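Local coordinates for protein flavin adenine dinucleotide synthase (Saccharomyces cerevisiae, PDB 2WSI) that catalyses the transfer of an adenylyl group from ATP to FMN, forming the coenzyme FAD and releasing diphosphate, at residues V142-A145 and D146-D150; F106-Q109 and E110-P114; S59-G63 and K64-V68. All coordinates share one frame; numbering follows the deposited sequence.

Overall arrangement
Three local contacts show how one cofactor can be enclosed by short runs of chain in a PAPS reductase-like fold. Interaction 3 is the buried one, a loop and helix start that follow the central strand 56-59. Interaction 2, partly buried, leaves the neighbouring strand 102-106 and turns toward helix 114-126, while interaction 1 forms the surface-lying start of helix 144-154. Their chemistry differs accordingly: anion binding at a helix N-terminus in 3, backbone reading of the adenine edge in 2, apolar cover in 1. Met144 of interaction 1 and Asn61 of interaction 3 lie over opposite faces of the adenine, and Ile107 of interaction 2 packs against Met144, Ala147 and Phe148.

Interaction 1: residues V142-A145 and D146-D150; sequences VNMA and DAFRD. With FAD (flavin-adenine dinucleotide), chain C.
Asn143 and Asp146 stand side by side at the start of helix 144-154, and how a helix is begun is well illustrated by what they do. The Asn143 amide offers no cap; its ND2 instead makes a weak bond to Asp146 OD2 at 3.1 Å, with amide and carboxylate planes almost perpendicular (89°). It is the backbone O of Asn143 that starts the helix, taking a nearly straight bond from Ala147 N at 3.1 Å. The other carboxylate oxygen, Asp146 OD1, faces Arg149 NH2 at 4.0 Å, a long salt bridge lying in the guanidinium plane; the same NH2 also makes a weak bond to Asn184 O. Asp146 is thus tied loosely on both its oxygens, as suits an outward-facing side. Ala145 continues the turn, its O accepting from Arg149 N at 3.0 Å, while its methyl packs on Trp185, a residue that binds FAD.

Met144 serves the inner side. Bends at chi2 (-91°) and chi3 (-87°) fold its chain so that the methyl CE lies over the adenine face, 3.2 Å from N7A of FAD. That methyl also meets Phe148 CE1 at 4.2 Å, one turn on. The Phe148 ring in turn receives the flavin methyl C7M on one face, offset toward the rim, with C7M 3.7 Å from CZ. A helix with a polar outer side and an apolar side laid against both the adenine and the dimethylbenzene end of the flavin forms one wall of the FAD pocket in this PAPS reductase-like fold.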
# COMPACT_ATOMS: atom_id res chain seq x y z
N VAL A 142 -6.38 -14.29 -14.80
CA VAL A 142 -6.15 -15.44 -13.94
C VAL A 142 -4.69 -15.48 -13.48
O VAL A 142 -4.42 -15.56 -12.28
CB VAL A 142 -6.56 -16.75 -14.64
CG1 VAL A 142 -5.56 -17.88 -14.36
CG2 VAL A 142 -7.97 -17.15 -14.22
N ASN A 143 -3.77 -15.44 -14.44
CA ASN A 143 -2.35 -15.34 -14.15
C ASN A 143 -1.97 -13.89 -14.27
O ASN A 143 -2.37 -13.22 -15.23
CB ASN A 143 -1.54 -16.17 -15.15
CG ASN A 143 -2.06 -17.58 -15.28
OD1 ASN A 143 -1.77 -18.45 -14.45
ND2 ASN A 143 -2.84 -17.82 -16.34
N MET A 144 -1.21 -13.39 -13.31
CA MET A 144 -0.96 -11.96 -13.28
C MET A 144 -0.13 -11.50 -14.49
O MET A 144 -0.40 -10.45 -15.04
CB MET A 144 -0.34 -11.55 -11.95
CG MET A 144 -1.37 -11.50 -10.83
SD MET A 144 -2.12 -9.86 -10.66
CE MET A 144 -0.93 -9.14 -9.57
N ALA A 145 0.86 -12.29 -14.90
CA ALA A 145 1.61 -11.99 -16.11
C ALA A 145 0.68 -11.72 -17.31
O ALA A 145 0.92 -10.80 -18.09
CB ALA A 145 2.58 -13.13 -16.44
N ASP A 146 -0.38 -12.51 -17.45
CA ASP A 146 -1.25 -12.37 -18.62
C ASP A 146 -2.15 -11.14 -18.45
O ASP A 146 -2.41 -10.41 -19.40
CB ASP A 146 -2.10 -13.63 -18.84
CG ASP A 146 -1.25 -14.88 -19.09
OD1 ASP A 146 -0.29 -14.83 -19.89
OD2 ASP A 146 -1.55 -15.93 -18.48
N ALA A 147 -2.63 -10.93 -17.24
CA ALA A 147 -3.42 -9.74 -16.94
C ALA A 147 -2.64 -8.47 -17.33
O ALA A 147 -3.20 -7.53 -17.91
CB ALA A 147 -3.78 -9.70 -15.45
N PHE A 148 -1.34 -8.43 -17.02
CA PHE A 148 -0.57 -7.24 -17.37
C PHE A 148 -0.22 -7.22 -18.85
O PHE A 148 -0.10 -6.14 -19.44
CB PHE A 148 0.67 -7.09 -16.47
CG PHE A 148 0.34 -6.43 -15.16
CD1 PHE A 148 -0.09 -7.19 -14.08
CD2 PHE A 148 0.40 -5.04 -15.02
CE1 PHE A 148 -0.45 -6.59 -12.88
CE2 PHE A 148 0.04 -4.43 -13.81
CZ PHE A 148 -0.37 -5.21 -12.74
N ARG A 149 -0.12 -8.38 -19.47
CA ARG A 149 0.16 -8.39 -20.90
C ARG A 149 -1.01 -7.72 -21.60
O ARG A 149 -0.81 -6.91 -22.50
CB ARG A 149 0.39 -9.80 -21.45
CG ARG A 149 0.90 -9.79 -22.89
CD ARG A 149 1.10 -11.20 -23.42
NE ARG A 149 1.55 -12.09 -22.35
CZ ARG A 149 2.81 -12.19 -21.93
NH1 ARG A 149 3.76 -11.45 -22.49
NH2 ARG A 149 3.11 -13.03 -20.95
N ASP A 150 -2.23 -8.05 -21.18
CA ASP A 150 -3.43 -7.47 -21.79
C ASP A 150 -3.46 -5.96 -21.53
O ASP A 150 -3.80 -5.20 -22.42
CB ASP A 150 -4.72 -8.09 -21.25
CG ASP A 150 -4.87 -9.55 -21.64
OD1 ASP A 150 -4.20 -10.00 -22.60
OD2 ASP A 150 -5.69 -10.24 -20.99
PA FAD C . 1.62 -9.51 -4.00
O1A FAD C . 0.51 -10.03 -3.13
O2A FAD C . 1.56 -10.13 -5.37
O5B FAD C . 1.68 -7.89 -4.08
C5B FAD C . 2.86 -7.28 -4.55
C4B FAD C . 2.49 -5.99 -5.28
O4B FAD C . 2.00 -6.29 -6.55
C3B FAD C . 1.38 -5.23 -4.57
O3B FAD C . 1.89 -4.34 -3.60
C2B FAD C . 0.72 -4.50 -5.72
O2B FAD C . 1.41 -3.31 -6.01
C1B FAD C . 0.89 -5.47 -6.86
N9A FAD C . -0.32 -6.30 -6.94
C8A FAD C . -0.54 -7.54 -6.40
N7A FAD C . -1.79 -7.96 -6.74
C5A FAD C . -2.36 -6.97 -7.48
C6A FAD C . -3.60 -6.85 -8.08
N6A FAD C . -4.53 -7.81 -8.00
N1A FAD C . -3.86 -5.72 -8.79
C2A FAD C . -2.93 -4.70 -8.93
N3A FAD C . -1.71 -4.82 -8.30
C4A FAD C . -1.44 -5.95 -7.62
N1 FAD C . 7.53 -11.84 -11.00
C2 FAD C . 8.61 -12.30 -11.70
O2 FAD C . 9.15 -13.36 -11.39
N3 FAD C . 9.10 -11.57 -12.76
C4 FAD C . 8.51 -10.39 -13.13
O4 FAD C . 9.00 -9.78 -14.09
C4X FAD C . 7.40 -9.92 -12.42
N5 FAD C . 6.77 -8.72 -12.76
C5X FAD C . 5.68 -8.27 -12.04
C6 FAD C . 5.04 -7.08 -12.37
C7 FAD C . 3.92 -6.66 -11.64
C7M FAD C . 3.20 -5.39 -11.98
C8 FAD C . 3.46 -7.43 -10.58
C8M FAD C . 2.28 -6.99 -9.77
C9 FAD C . 4.11 -8.61 -10.25
C9A FAD C . 5.20 -9.04 -10.98
N10 FAD C . 5.81 -10.23 -10.63
C10 FAD C . 6.92 -10.65 -11.34
C1' FAD C . 5.30 -11.02 -9.46
C2' FAD C . 5.99 -10.55 -8.16
O2' FAD C . 7.39 -10.52 -8.24
C3' FAD C . 5.60 -11.40 -6.95
O3' FAD C . 6.20 -12.66 -7.05
C4' FAD C . 4.09 -11.55 -6.86
O4' FAD C . 3.47 -10.29 -7.01
C5' FAD C . 3.69 -12.12 -5.50
O5' FAD C . 4.45 -11.48 -4.48
P FAD C . 3.77 -11.06 -3.08
O1P FAD C . 2.76 -12.11 -2.68
O2P FAD C . 4.84 -10.76 -2.06
O3P FAD C . 3.02 -9.66 -3.29

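Interaction 2: residues F106-Q109 and E110-P114; sequences FIDQ and EETFP. With FAD (flavin-adenine dinucleotide), chain C.
Thr112 closes the turn on Gln109 twice, once with its backbone and once with its side chain, a doubling that gives this type I beta turn its character. In the main-chain bond Thr112 N reaches Gln109 O at 3.1 Å, approaching from above the carbonyl plane, 66° out of it. In the reverse bond OG1 of Thr112 accepts from Gln109 N at 2.9 Å. A chi1 of -62° sets OG1 beside the backbone N of Thr112, where it can reach back across the turn, and sends CG2 the other way, to the edge of the Phe106 ring. There CG2 lies 4.1 Å from Phe106 CZ, while Thr112 CB touches Asp108 OD1.

The hydroxyl has a second task: OG1 donates to a water at 2.7 Å, and this water gives its own protons to Gln109 OE1 and Ile107 O. With no hydroxyl and no CG2, as in an alanine here, Gln109 N and the water would probably lose the oxygen that links them, and a gap open at the Phe106 edge. The turn lies behind Ile107, the first residue after strand 102-106, which reads the adenine. Ile107 O, besides the water, accepts from N6A of FAD at 2.9 Å, and Ile107 N completes the pair with a nearly straight bond (170°) to N1A of FAD, also 2.9 Å long.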
# COMPACT_ATOMS: atom_id res chain seq x y z
N PHE A 106 -5.71 -2.11 -11.43
CA PHE A 106 -6.14 -3.07 -10.43
C PHE A 106 -6.55 -4.33 -11.16
O PHE A 106 -7.43 -4.30 -12.02
CB PHE A 106 -7.35 -2.55 -9.64
CG PHE A 106 -7.95 -3.59 -8.70
CD1 PHE A 106 -7.14 -4.40 -7.92
CD2 PHE A 106 -9.33 -3.73 -8.59
CE1 PHE A 106 -7.68 -5.33 -7.05
CE2 PHE A 106 -9.89 -4.69 -7.72
CZ PHE A 106 -9.06 -5.48 -6.95
N ILE A 107 -5.92 -5.45 -10.82
CA ILE A 107 -6.35 -6.70 -11.43
C ILE A 107 -7.39 -7.34 -10.53
O ILE A 107 -7.08 -7.76 -9.42
CB ILE A 107 -5.18 -7.65 -11.73
CG1 ILE A 107 -4.09 -6.93 -12.54
CG2 ILE A 107 -5.69 -8.89 -12.48
CD1 ILE A 107 -4.61 -6.30 -13.88
N ASP A 108 -8.64 -7.34 -11.00
CA ASP A 108 -9.74 -7.94 -10.27
C ASP A 108 -9.90 -9.39 -10.69
O ASP A 108 -9.88 -9.70 -11.88
CB ASP A 108 -11.03 -7.18 -10.55
CG ASP A 108 -12.13 -7.50 -9.56
OD1 ASP A 108 -11.83 -7.93 -8.43
OD2 ASP A 108 -13.32 -7.30 -9.91
N GLN A 109 -10.08 -10.29 -9.73
CA GLN A 109 -10.16 -11.72 -10.01
C GLN A 109 -11.42 -12.33 -9.39
O GLN A 109 -12.08 -11.69 -8.57
CB GLN A 109 -8.88 -12.40 -9.50
CG GLN A 109 -7.63 -11.61 -9.92
CD GLN A 109 -6.33 -12.18 -9.35
OE1 GLN A 109 -5.99 -11.96 -8.19
NE2 GLN A 109 -5.60 -12.92 -10.18
N GLU A 110 -11.77 -13.55 -9.78
CA GLU A 110 -13.00 -14.16 -9.28
C GLU A 110 -12.92 -14.37 -7.77
O GLU A 110 -13.92 -14.26 -7.07
CB GLU A 110 -13.32 -15.49 -9.97
CG GLU A 110 -14.16 -15.36 -11.24
CD GLU A 110 -15.63 -15.02 -10.98
OE1 GLU A 110 -16.10 -15.16 -9.82
OE2 GLU A 110 -16.32 -14.61 -11.94
N GLU A 111 -11.72 -14.66 -7.28
CA GLU A 111 -11.55 -14.93 -5.85
C GLU A 111 -11.26 -13.68 -5.02
O GLU A 111 -10.91 -13.78 -3.85
CB GLU A 111 -10.45 -15.98 -5.65
CG GLU A 111 -10.82 -17.31 -6.30
CD GLU A 111 -12.17 -17.83 -5.84
OE1 GLU A 111 -12.39 -17.93 -4.61
OE2 GLU A 111 -13.02 -18.13 -6.70
N THR A 112 -11.42 -12.50 -5.60
CA THR A 112 -11.13 -11.25 -4.88
C THR A 112 -12.19 -11.00 -3.81
O THR A 112 -13.38 -11.11 -4.07
CB THR A 112 -11.04 -10.06 -5.88
OG1 THR A 112 -9.97 -10.32 -6.79
CG2 THR A 112 -10.80 -8.73 -5.19
N PHE A 113 -11.78 -10.70 -2.58
CA PHE A 113 -12.77 -10.39 -1.53
C PHE A 113 -13.59 -9.17 -1.91
O PHE A 113 -13.01 -8.16 -2.26
CB PHE A 113 -12.11 -10.03 -0.20
CG PHE A 113 -11.49 -11.19 0.50
CD1 PHE A 113 -12.27 -12.01 1.32
CD2 PHE A 113 -10.12 -11.44 0.39
CE1 PHE A 113 -11.71 -13.09 1.99
CE2 PHE A 113 -9.54 -12.52 1.07
CZ PHE A 113 -10.34 -13.34 1.87
N PRO A 114 -14.92 -9.23 -1.78
CA PRO A 114 -15.77 -8.04 -2.00
C PRO A 114 -15.40 -6.86 -1.10
O PRO A 114 -15.51 -5.72 -1.50
CB PRO A 114 -17.18 -8.52 -1.67
CG PRO A 114 -17.12 -10.02 -1.63
CD PRO A 114 -15.70 -10.44 -1.43
PA FAD C . 1.62 -9.51 -4.00
O1A FAD C . 0.51 -10.03 -3.13
O2A FAD C . 1.56 -10.13 -5.37
O5B FAD C . 1.68 -7.89 -4.08
C5B FAD C . 2.86 -7.28 -4.55
C4B FAD C . 2.49 -5.99 -5.28
O4B FAD C . 2.00 -6.29 -6.55
C3B FAD C . 1.38 -5.23 -4.57
O3B FAD C . 1.89 -4.34 -3.60
C2B FAD C . 0.72 -4.50 -5.72
O2B FAD C . 1.41 -3.31 -6.01
C1B FAD C . 0.89 -5.47 -6.86
N9A FAD C . -0.32 -6.30 -6.94
C8A FAD C . -0.54 -7.54 -6.40
N7A FAD C . -1.79 -7.96 -6.74
C5A FAD C . -2.36 -6.97 -7.48
C6A FAD C . -3.60 -6.85 -8.08
N6A FAD C . -4.53 -7.81 -8.00
N1A FAD C . -3.86 -5.72 -8.79
C2A FAD C . -2.93 -4.70 -8.93
N3A FAD C . -1.71 -4.82 -8.30
C4A FAD C . -1.44 -5.95 -7.62
N1 FAD C . 7.53 -11.84 -11.00
C2 FAD C . 8.61 -12.30 -11.70
O2 FAD C . 9.15 -13.36 -11.39
N3 FAD C . 9.10 -11.57 -12.76
C4 FAD C . 8.51 -10.39 -13.13
O4 FAD C . 9.00 -9.78 -14.09
C4X FAD C . 7.40 -9.92 -12.42
N5 FAD C . 6.77 -8.72 -12.76
C5X FAD C . 5.68 -8.27 -12.04
C6 FAD C . 5.04 -7.08 -12.37
C7 FAD C . 3.92 -6.66 -11.64
C7M FAD C . 3.20 -5.39 -11.98
C8 FAD C . 3.46 -7.43 -10.58
C8M FAD C . 2.28 -6.99 -9.77
C9 FAD C . 4.11 -8.61 -10.25
C9A FAD C . 5.20 -9.04 -10.98
N10 FAD C . 5.81 -10.23 -10.63
C10 FAD C . 6.92 -10.65 -11.34
C1' FAD C . 5.30 -11.02 -9.46
C2' FAD C . 5.99 -10.55 -8.16
O2' FAD C . 7.39 -10.52 -8.24
C3' FAD C . 5.60 -11.40 -6.95
O3' FAD C . 6.20 -12.66 -7.05
C4' FAD C . 4.09 -11.55 -6.86
O4' FAD C . 3.47 -10.29 -7.01
C5' FAD C . 3.69 -12.12 -5.50
O5' FAD C . 4.45 -11.48 -4.48
P FAD C . 3.77 -11.06 -3.08
O1P FAD C . 2.76 -12.11 -2.68
O2P FAD C . 4.84 -10.76 -2.06
O3P FAD C . 3.02 -9.66 -3.29
O HOH W 1 -7.52 -9.30 -7.01

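Interaction 3: residues S59-G63 and K64-V68; sequences SYNGG and KDCQV. With FAD (flavin-adenine dinucleotide), chain C; SO4 (sulfate ion), chain B.
NZ of Lys64, at the start of helix 64-87 just after Gly63, is gripped from several directions. It gives a 2.7 Å bond to O4 of a sulfate ion and a weaker one to O3; it also forms a salt bridge with Glu299 and a hydrogen bond to Thr222 O. With chi1 at 61°, CG lies between the backbone N and carbonyl carbon of Lys64, and the chain runs extended to a bend at chi4 that brings NZ to the anion. Sulfate O2 lies 3.3 Å from Gly63 CA, so close that a side chain at Gly63 would collide with it. A water accepts from Cys66 N at 3.0 Å and may donate to that O2, probably relaying the helix N-H to the anion; Tyr217 OH and Ile224 N also bind the sulfate.

At the start of the helix, Gly63 O accepts from Gln67 N, and a second water donates both to Gly62 O and to Gln67 OE1, while Gln67 NE2 is held by Pro212 O and Tyr127 OH. Cys66 SG comes obliquely to the Tyr60 ring, 4.7 Å from its centroid; the place of this sulfur beside Asn61 is doubtful. On the nucleotide side, Asn61 CB lies over the adenine face and Ser59 O accepts from ribose O2B at 2.9 Å.

The SYNGGKD sequence, between a strand and a helix start, is the PP-loop of this family. Though the sulfate probably came from the crystallisation liquor, a lysine, a water and a helix N-terminus gathered round it are consistent with a site for the diphosphate that the reaction releases.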
# COMPACT_ATOMS: atom_id res chain seq x y z
N SER A 59 0.33 0.11 -9.74
CA SER A 59 -0.46 -1.10 -9.48
C SER A 59 -0.97 -1.10 -8.04
O SER A 59 -0.20 -1.12 -7.08
CB SER A 59 0.28 -2.42 -9.81
OG SER A 59 1.48 -2.56 -9.06
N TYR A 60 -2.28 -1.06 -7.91
CA TYR A 60 -2.91 -0.88 -6.62
C TYR A 60 -3.95 -1.98 -6.40
O TYR A 60 -4.81 -2.21 -7.26
CB TYR A 60 -3.59 0.48 -6.60
CG TYR A 60 -4.28 0.82 -5.30
CD1 TYR A 60 -3.54 0.96 -4.12
CD2 TYR A 60 -5.66 1.05 -5.25
CE1 TYR A 60 -4.15 1.29 -2.93
CE2 TYR A 60 -6.28 1.39 -4.07
CZ TYR A 60 -5.52 1.50 -2.90
OH TYR A 60 -6.07 1.84 -1.69
N ASN A 61 -3.91 -2.63 -5.24
CA ASN A 61 -4.88 -3.69 -4.92
C ASN A 61 -5.51 -3.46 -3.53
O ASN A 61 -6.18 -4.34 -3.00
CB ASN A 61 -4.24 -5.08 -4.97
CG ASN A 61 -3.13 -5.25 -3.92
OD1 ASN A 61 -2.85 -4.35 -3.13
ND2 ASN A 61 -2.50 -6.42 -3.92
N GLY A 62 -5.33 -2.25 -2.99
CA GLY A 62 -5.98 -1.89 -1.73
C GLY A 62 -5.32 -2.50 -0.50
O GLY A 62 -5.75 -2.23 0.63
N GLY A 63 -4.28 -3.31 -0.68
CA GLY A 63 -3.60 -3.90 0.48
C GLY A 63 -2.76 -2.86 1.24
O GLY A 63 -2.54 -1.74 0.76
N LYS A 64 -2.30 -3.22 2.44
CA LYS A 64 -1.57 -2.28 3.29
C LYS A 64 -0.29 -1.81 2.59
O LYS A 64 0.05 -0.65 2.70
CB LYS A 64 -1.21 -2.91 4.63
CG LYS A 64 -0.29 -4.16 4.55
CD LYS A 64 -0.22 -4.82 5.97
CE LYS A 64 0.94 -5.84 6.06
NZ LYS A 64 0.83 -6.80 4.93
N ASP A 65 0.41 -2.71 1.91
CA ASP A 65 1.70 -2.36 1.32
C ASP A 65 1.51 -1.37 0.17
O ASP A 65 2.20 -0.34 0.10
CB ASP A 65 2.39 -3.60 0.77
CG ASP A 65 2.95 -4.52 1.87
OD1 ASP A 65 2.96 -4.14 3.05
OD2 ASP A 65 3.38 -5.64 1.53
N CYS A 66 0.61 -1.65 -0.77
CA CYS A 66 0.52 -0.69 -1.87
C CYS A 66 -0.21 0.59 -1.44
O CYS A 66 0.04 1.66 -2.01
CB CYS A 66 -0.06 -1.28 -3.14
SG CYS A 66 -1.57 -1.91 -2.88
N GLN A 67 -1.02 0.52 -0.40
CA GLN A 67 -1.57 1.74 0.20
C GLN A 67 -0.49 2.64 0.84
O GLN A 67 -0.49 3.86 0.66
CB GLN A 67 -2.63 1.46 1.26
CG GLN A 67 -3.39 2.78 1.59
CD GLN A 67 -4.50 2.62 2.58
OE1 GLN A 67 -4.66 1.56 3.18
NE2 GLN A 67 -5.26 3.69 2.79
N VAL A 68 0.41 2.05 1.63
CA VAL A 68 1.50 2.84 2.18
C VAL A 68 2.28 3.47 1.04
O VAL A 68 2.58 4.67 1.07
CB VAL A 68 2.44 2.01 3.10
CG1 VAL A 68 3.77 2.76 3.32
CG2 VAL A 68 1.74 1.74 4.43
PA FAD C . 1.62 -9.51 -4.00
O1A FAD C . 0.51 -10.03 -3.13
O2A FAD C . 1.56 -10.13 -5.37
O5B FAD C . 1.68 -7.89 -4.08
C5B FAD C . 2.86 -7.28 -4.55
C4B FAD C . 2.49 -5.99 -5.28
O4B FAD C . 2.00 -6.29 -6.55
C3B FAD C . 1.38 -5.23 -4.57
O3B FAD C . 1.89 -4.34 -3.60
C2B FAD C . 0.72 -4.50 -5.72
O2B FAD C . 1.41 -3.31 -6.01
C1B FAD C . 0.89 -5.47 -6.86
N9A FAD C . -0.32 -6.30 -6.94
C8A FAD C . -0.54 -7.54 -6.40
N7A FAD C . -1.79 -7.96 -6.74
C5A FAD C . -2.36 -6.97 -7.48
C6A FAD C . -3.60 -6.85 -8.08
N6A FAD C . -4.53 -7.81 -8.00
N1A FAD C . -3.86 -5.72 -8.79
C2A FAD C . -2.93 -4.70 -8.93
N3A FAD C . -1.71 -4.82 -8.30
C4A FAD C . -1.44 -5.95 -7.62
N1 FAD C . 7.53 -11.84 -11.00
C2 FAD C . 8.61 -12.30 -11.70
O2 FAD C . 9.15 -13.36 -11.39
N3 FAD C . 9.10 -11.57 -12.76
C4 FAD C . 8.51 -10.39 -13.13
O4 FAD C . 9.00 -9.78 -14.09
C4X FAD C . 7.40 -9.92 -12.42
N5 FAD C . 6.77 -8.72 -12.76
C5X FAD C . 5.68 -8.27 -12.04
C6 FAD C . 5.04 -7.08 -12.37
C7 FAD C . 3.92 -6.66 -11.64
C7M FAD C . 3.20 -5.39 -11.98
C8 FAD C . 3.46 -7.43 -10.58
C8M FAD C . 2.28 -6.99 -9.77
C9 FAD C . 4.11 -8.61 -10.25
C9A FAD C . 5.20 -9.04 -10.98
N10 FAD C . 5.81 -10.23 -10.63
C10 FAD C . 6.92 -10.65 -11.34
C1' FAD C . 5.30 -11.02 -9.46
C2' FAD C . 5.99 -10.55 -8.16
O2' FAD C . 7.39 -10.52 -8.24
C3' FAD C . 5.60 -11.40 -6.95
O3' FAD C . 6.20 -12.66 -7.05
C4' FAD C . 4.09 -11.55 -6.86
O4' FAD C . 3.47 -10.29 -7.01
C5' FAD C . 3.69 -12.12 -5.50
O5' FAD C . 4.45 -11.48 -4.48
P FAD C . 3.77 -11.06 -3.08
O1P FAD C . 2.76 -12.11 -2.68
O2P FAD C . 4.84 -10.76 -2.06
O3P FAD C . 3.02 -9.66 -3.29
S SO4 B . -0.85 -7.32 1.85
O1 SO4 B . -0.85 -8.53 1.06
O2 SO4 B . -1.35 -6.23 1.01
O3 SO4 B . -1.75 -7.51 2.99
O4 SO4 B . 0.51 -6.96 2.23
O HOH W 2 -0.44 -4.47 -0.78
O HOH W 3 -5.43 -1.19 3.29